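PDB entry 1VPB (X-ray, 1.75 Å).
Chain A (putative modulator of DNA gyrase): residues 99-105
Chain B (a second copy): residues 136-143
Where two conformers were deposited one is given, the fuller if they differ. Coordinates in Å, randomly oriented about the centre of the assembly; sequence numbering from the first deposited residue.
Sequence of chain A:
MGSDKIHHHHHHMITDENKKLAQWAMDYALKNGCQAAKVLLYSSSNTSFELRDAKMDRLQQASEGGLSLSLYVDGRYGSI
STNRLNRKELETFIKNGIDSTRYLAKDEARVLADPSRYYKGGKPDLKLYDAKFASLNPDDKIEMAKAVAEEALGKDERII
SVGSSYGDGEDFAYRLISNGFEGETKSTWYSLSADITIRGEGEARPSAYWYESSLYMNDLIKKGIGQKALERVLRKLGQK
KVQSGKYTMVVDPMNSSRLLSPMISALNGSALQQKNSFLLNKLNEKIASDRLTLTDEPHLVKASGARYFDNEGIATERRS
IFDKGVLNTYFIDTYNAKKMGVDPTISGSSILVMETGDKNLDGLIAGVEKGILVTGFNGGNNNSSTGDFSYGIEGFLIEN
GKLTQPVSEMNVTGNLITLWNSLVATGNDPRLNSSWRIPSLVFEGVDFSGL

Chain A (99-105) DSTRYLA
Chain B, residues 136-143: LNPDDKIE

This is a small, mostly apolar contact between two copies of one protein, in which a tyrosine on a turn packs against the first turn of a helix with no direct hydrogen bond across, only a water bridge; 299 Å² is buried in all.

In chain A, Asp A99 to Thr A101 lie in a helix that began earlier, and a type I turn from Thr A101 to Leu A104 closes with Leu A104 N to Thr A101 O at 3.0 Å. Phi/psi is -61/-24 at Arg A102 and -74/-15 at Tyr A103, then -66/164 at Leu A104, where the chain extends. Arg A102 (t, t, m, chi4 102°) folds back to Asp A99 (m), its NH1 2.9 Å from Asp A99 OD1 in a salt bridge that stays within chain A.

Chain B enters its helix at Pro B138. Asn B137 (-99/122, chi1 t) caps it, OD1 accepting from Asp B139 N at 2.9 Å; Ile B142 N to Pro B138 O, 3.1 Å, continues the helical pattern.

The register sets Ser A100 CA 5.7 Å from Pro B138 CA and Tyr A103 CA 5.9 Å from Asp B139 CA. The CA-to-CB bond of Tyr A103 (chi1 m, chi2 -60°) points toward the helix. Asp B139 (chi1 t) lays its CB over the ring face, 3.6 Å from the centroid and 9° off the normal, so an acidic residue packs through its methylene. A water bridges the chains, its O donating to Asp B139 OD1 at 2.8 Å and to Tyr A103 O at 2.7 Å.

Pro B138 CB lies 4.0 Å from Tyr A103 CD2, while Pro B138 CG (C-gamma exo pucker) comes within 3.2 Å of Ser A100 OG. One turn on, Ile B142 (t, t) brings CD1 to 3.7 Å from Leu A104 CD2; the CA-to-CB bond of Leu A104 (m, t) points away, but the end of its side chain comes nearer.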

ATOM      1  N   ASP A  99      20.253  15.177 -16.753  1.00 29.14           N
ATOM      2  CA  ASP A  99      20.833  16.367 -16.161  1.00 29.91           C
ATOM      3  C   ASP A  99      20.560  16.432 -14.654  1.00 27.63           C
ATOM      4  O   ASP A  99      21.421  16.789 -13.890  1.00 29.92           O
ATOM      5  CB  ASP A  99      20.342  17.563 -16.883  1.00 34.36           C
ATOM      6  CG  ASP A  99      20.946  17.711 -18.281  1.00 40.31           C
ATOM      7  OD1 ASP A  99      22.041  17.164 -18.612  1.00 37.28           O
ATOM      8  OD2 ASP A  99      20.352  18.414 -19.115  1.00 44.90           O
ATOM      9  N   SER A 100      19.388  15.946 -14.240  1.00 29.76           N
ATOM     10  CA  SER A 100      19.042  15.862 -12.836  1.00 28.32           C
ATOM     11  C   SER A 100      19.892  14.819 -12.093  1.00 26.66           C
ATOM     12  O   SER A 100      20.345  15.060 -10.966  1.00 30.82           O
ATOM     13  CB  SER A 100      17.578  15.506 -12.720  1.00 31.39           C
ATOM     14  OG  SER A 100      16.800  16.582 -13.176  1.00 33.82           O
ATOM     15  N   THR A 101      20.118  13.709 -12.733  1.00 29.43           N
ATOM     16  CA  THR A 101      20.904  12.603 -12.165  1.00 29.02           C
ATOM     17  C   THR A 101      22.309  13.074 -11.888  1.00 30.00           C
ATOM     18  O   THR A 101      22.905  12.745 -10.869  1.00 28.51           O
ATOM     19  CB  THR A 101      20.931  11.405 -13.114  1.00 29.44           C
ATOM     20  OG1 THR A 101      19.629  10.802 -13.214  1.00 29.28           O
ATOM     21  CG2 THR A 101      21.894  10.303 -12.738  1.00 28.80           C
ATOM     22  N   ARG A 102      22.840  13.882 -12.803  1.00 28.20           N
ATOM     23  CA  ARG A 102      24.220  14.358 -12.619  1.00 27.15           C
ATOM     24  C   ARG A 102      24.447  15.185 -11.357  1.00 25.95           C
ATOM     25  O   ARG A 102      25.577  15.391 -10.884  1.00 27.07           O
ATOM     26  CB  ARG A 102      24.638  15.143 -13.861  1.00 28.41           C
ATOM     27  CG  ARG A 102      26.133  15.361 -13.967  1.00 30.31           C
ATOM     28  CD  ARG A 102      26.615  16.163 -15.182  1.00 29.65           C
ATOM     29  NE  ARG A 102      26.433  15.455 -16.455  1.00 27.90           N
ATOM     30  CZ  ARG A 102      25.464  15.685 -17.335  1.00 30.19           C
ATOM     31  NH1 ARG A 102      24.504  16.562 -17.127  1.00 28.66           N
ATOM     32  NH2 ARG A 102      25.433  14.987 -18.420  1.00 31.92           N
ATOM     33  N   TYR A 103      23.374  15.796 -10.834  1.00 27.56           N
ATOM     34  CA  TYR A 103      23.477  16.553  -9.603  1.00 27.77           C
ATOM     35  C   TYR A 103      23.619  15.724  -8.319  1.00 28.50           C
ATOM     36  O   TYR A 103      24.017  16.271  -7.223  1.00 27.74           O
ATOM     37  CB  TYR A 103      22.302  17.501  -9.445  1.00 28.18           C
ATOM     38  CG  TYR A 103      22.173  18.503 -10.582  1.00 30.33           C
ATOM     39  CD1 TYR A 103      23.190  19.411 -10.873  1.00 42.02           C
ATOM     40  CD2 TYR A 103      21.022  18.575 -11.273  1.00 34.62           C
ATOM     41  CE1 TYR A 103      23.025  20.348 -11.925  1.00 37.54           C
ATOM     42  CE2 TYR A 103      20.847  19.497 -12.298  1.00 38.17           C
ATOM     43  CZ  TYR A 103      21.846  20.358 -12.618  1.00 39.85           C
ATOM     44  OH  TYR A 103      21.579  21.284 -13.649  1.00 45.69           O
ATOM     45  N   LEU A 104      23.338  14.448  -8.428  1.00 29.44           N
ATOM     46  CA  LEU A 104      23.523  13.511  -7.303  1.00 29.96           C
ATOM     47  C   LEU A 104      25.012  13.386  -6.957  1.00 32.35           C
ATOM     48  O   LEU A 104      25.880  13.725  -7.772  1.00 30.21           O
ATOM     49  CB  LEU A 104      23.005  12.136  -7.670  1.00 28.46           C
ATOM     50  CG  LEU A 104      21.524  12.021  -7.950  1.00 32.21           C
ATOM     51  CD1 LEU A 104      21.165  10.646  -8.414  1.00 33.93           C
ATOM     52  CD2 LEU A 104      20.661  12.473  -6.822  1.00 32.98           C
ATOM     53  N   ALA A 105      25.308  12.855  -5.788  1.00 29.35           N
ATOM     54  CA  ALA A 105      26.667  12.391  -5.514  1.00 31.35           C
ATOM     55  C   ALA A 105      26.927  11.166  -6.278  1.00 31.23           C
ATOM     56  O   ALA A 105      26.065  10.314  -6.430  1.00 30.55           O
ATOM     57  CB  ALA A 105      26.858  12.125  -4.024  1.00 32.07           C
TER
ATOM     58  N   LEU B 136      12.042  25.382 -12.439  1.00 39.21           N
ATOM     59  CA  LEU B 136      12.887  25.187 -11.245  1.00 38.40           C
ATOM     60  C   LEU B 136      14.049  24.307 -11.607  1.00 36.26           C
ATOM     61  O   LEU B 136      13.922  23.486 -12.529  1.00 39.28           O
ATOM     62  CB  LEU B 136      12.114  24.507 -10.105  1.00 37.61           C
ATOM     63  CG  LEU B 136      10.959  25.366  -9.609  1.00 41.16           C
ATOM     64  CD1 LEU B 136      10.174  24.578  -8.575  1.00 46.95           C
ATOM     65  CD2 LEU B 136      11.523  26.638  -9.035  1.00 46.37           C
ATOM     66  N   ASN B 137      15.162  24.521 -10.928  1.00 36.06           N
ATOM     67  CA  ASN B 137      16.423  23.856 -11.241  1.00 35.72           C
ATOM     68  C   ASN B 137      16.576  22.671 -10.268  1.00 37.68           C
ATOM     69  O   ASN B 137      16.536  22.848  -9.045  1.00 35.85           O
ATOM     70  CB  ASN B 137      17.588  24.830 -11.030  1.00 36.68           C
ATOM     71  CG  ASN B 137      18.966  24.183 -11.248  1.00 44.64           C
ATOM     72  OD1 ASN B 137      19.081  22.981 -11.528  1.00 43.46           O
ATOM     73  ND2 ASN B 137      20.029  24.997 -11.123  1.00 47.76           N
ATOM     74  N   PRO B 138      16.712  21.458 -10.793  1.00 39.04           N
ATOM     75  CA  PRO B 138      16.789  20.279  -9.932  1.00 37.91           C
ATOM     76  C   PRO B 138      17.917  20.391  -8.958  1.00 35.32           C
ATOM     77  O   PRO B 138      17.865  19.863  -7.841  1.00 38.06           O
ATOM     78  CB  PRO B 138      17.034  19.138 -10.951  1.00 39.61           C
ATOM     79  CG  PRO B 138      16.298  19.625 -12.157  1.00 48.86           C
ATOM     80  CD  PRO B 138      16.734  21.088 -12.212  1.00 39.42           C
ATOM     81  N   ASP B 139      18.971  21.076  -9.323  1.00 35.70           N
ATOM     82  CA  ASP B 139      20.055  21.230  -8.385  1.00 36.50           C
ATOM     83  C   ASP B 139      19.724  22.002  -7.099  1.00 37.06           C
ATOM     84  O   ASP B 139      20.230  21.700  -6.008  1.00 34.67           O
ATOM     85  CB  ASP B 139      21.218  21.893  -9.115  1.00 40.57           C
ATOM     86  CG  ASP B 139      22.543  21.686  -8.427  1.00 50.51           C
ATOM     87  OD1 ASP B 139      22.746  20.670  -7.679  1.00 42.01           O
ATOM     88  OD2 ASP B 139      23.457  22.513  -8.606  1.00 56.95           O
ATOM     89  N   ASP B 140      18.858  23.013  -7.201  1.00 36.52           N
ATOM     90  CA  ASP B 140      18.367  23.707  -6.001  1.00 35.09           C
ATOM     91  C   ASP B 140      17.517  22.789  -5.101  1.00 33.23           C
ATOM     92  O   ASP B 140      17.562  22.869  -3.881  1.00 36.79           O
ATOM     93  CB  ASP B 140      17.518  24.904  -6.428  1.00 38.32           C
ATOM     94  CG  ASP B 140      18.322  25.953  -7.171  1.00 40.99           C
ATOM     95  OD1 ASP B 140      19.527  26.070  -6.926  1.00 40.26           O
ATOM     96  OD2 ASP B 140      17.799  26.712  -7.993  1.00 41.61           O
ATOM     97  N   LYS B 141      16.757  21.910  -5.746  1.00 34.67           N
ATOM     98  CA  LYS B 141      15.887  20.949  -5.050  1.00 34.62           C
ATOM     99  C   LYS B 141      16.752  20.006  -4.208  1.00 34.11           C
ATOM    100  O   LYS B 141      16.559  19.865  -3.001  1.00 35.69           O
ATOM    101  CB  LYS B 141      15.009  20.183  -6.064  1.00 35.45           C
ATOM    102  CG  LYS B 141      14.093  21.029  -6.947  1.00 35.19           C
ATOM    103  CD  LYS B 141      13.354  20.172  -7.903  1.00 33.49           C
ATOM    104  CE  LYS B 141      12.571  20.975  -8.907  1.00 34.26           C
ATOM    105  NZ  LYS B 141      11.717  20.204  -9.824  1.00 36.23           N
ATOM    106  N   ILE B 142      17.736  19.365  -4.826  0.50 34.01           N
ATOM    107  CA  ILE B 142      18.560  18.459  -4.049  0.50 31.68           C
ATOM    108  C   ILE B 142      19.401  19.193  -2.988  0.50 33.36           C
ATOM    109  O   ILE B 142      19.631  18.664  -1.900  0.50 35.44           O
ATOM    110  CB  ILE B 142      19.427  17.570  -4.952  0.50 32.13           C
ATOM    111  CG1 ILE B 142      19.980  16.419  -4.122  0.50 32.36           C
ATOM    112  CG2 ILE B 142      20.547  18.373  -5.590  0.50 35.95           C
ATOM    113  CD1 ILE B 142      20.972  15.587  -4.823  0.50 29.88           C
ATOM    114  N   GLU B 143      19.832  20.422  -3.266  1.00 37.72           N
ATOM    115  CA  GLU B 143      20.494  21.224  -2.232  1.00 38.25           C
ATOM    116  C   GLU B 143      19.636  21.463  -0.982  1.00 35.55           C
ATOM    117  O   GLU B 143      20.153  21.474   0.172  1.00 33.98           O
ATOM    118  CB  GLU B 143      20.949  22.589  -2.770  1.00 39.85           C
ATOM    119  CG  GLU B 143      22.156  22.546  -3.694  1.00 55.11           C
ATOM    120  CD  GLU B 143      23.388  21.892  -3.076  1.00 62.08           C
ATOM    121  OE1 GLU B 143      23.699  22.191  -1.898  1.00 47.43           O
ATOM    122  OE2 GLU B 143      24.022  21.057  -3.772  1.00 64.30           O
TER
HETATM  123  O   HOH W   1      24.778  18.870  -7.111  1.00 27.82           O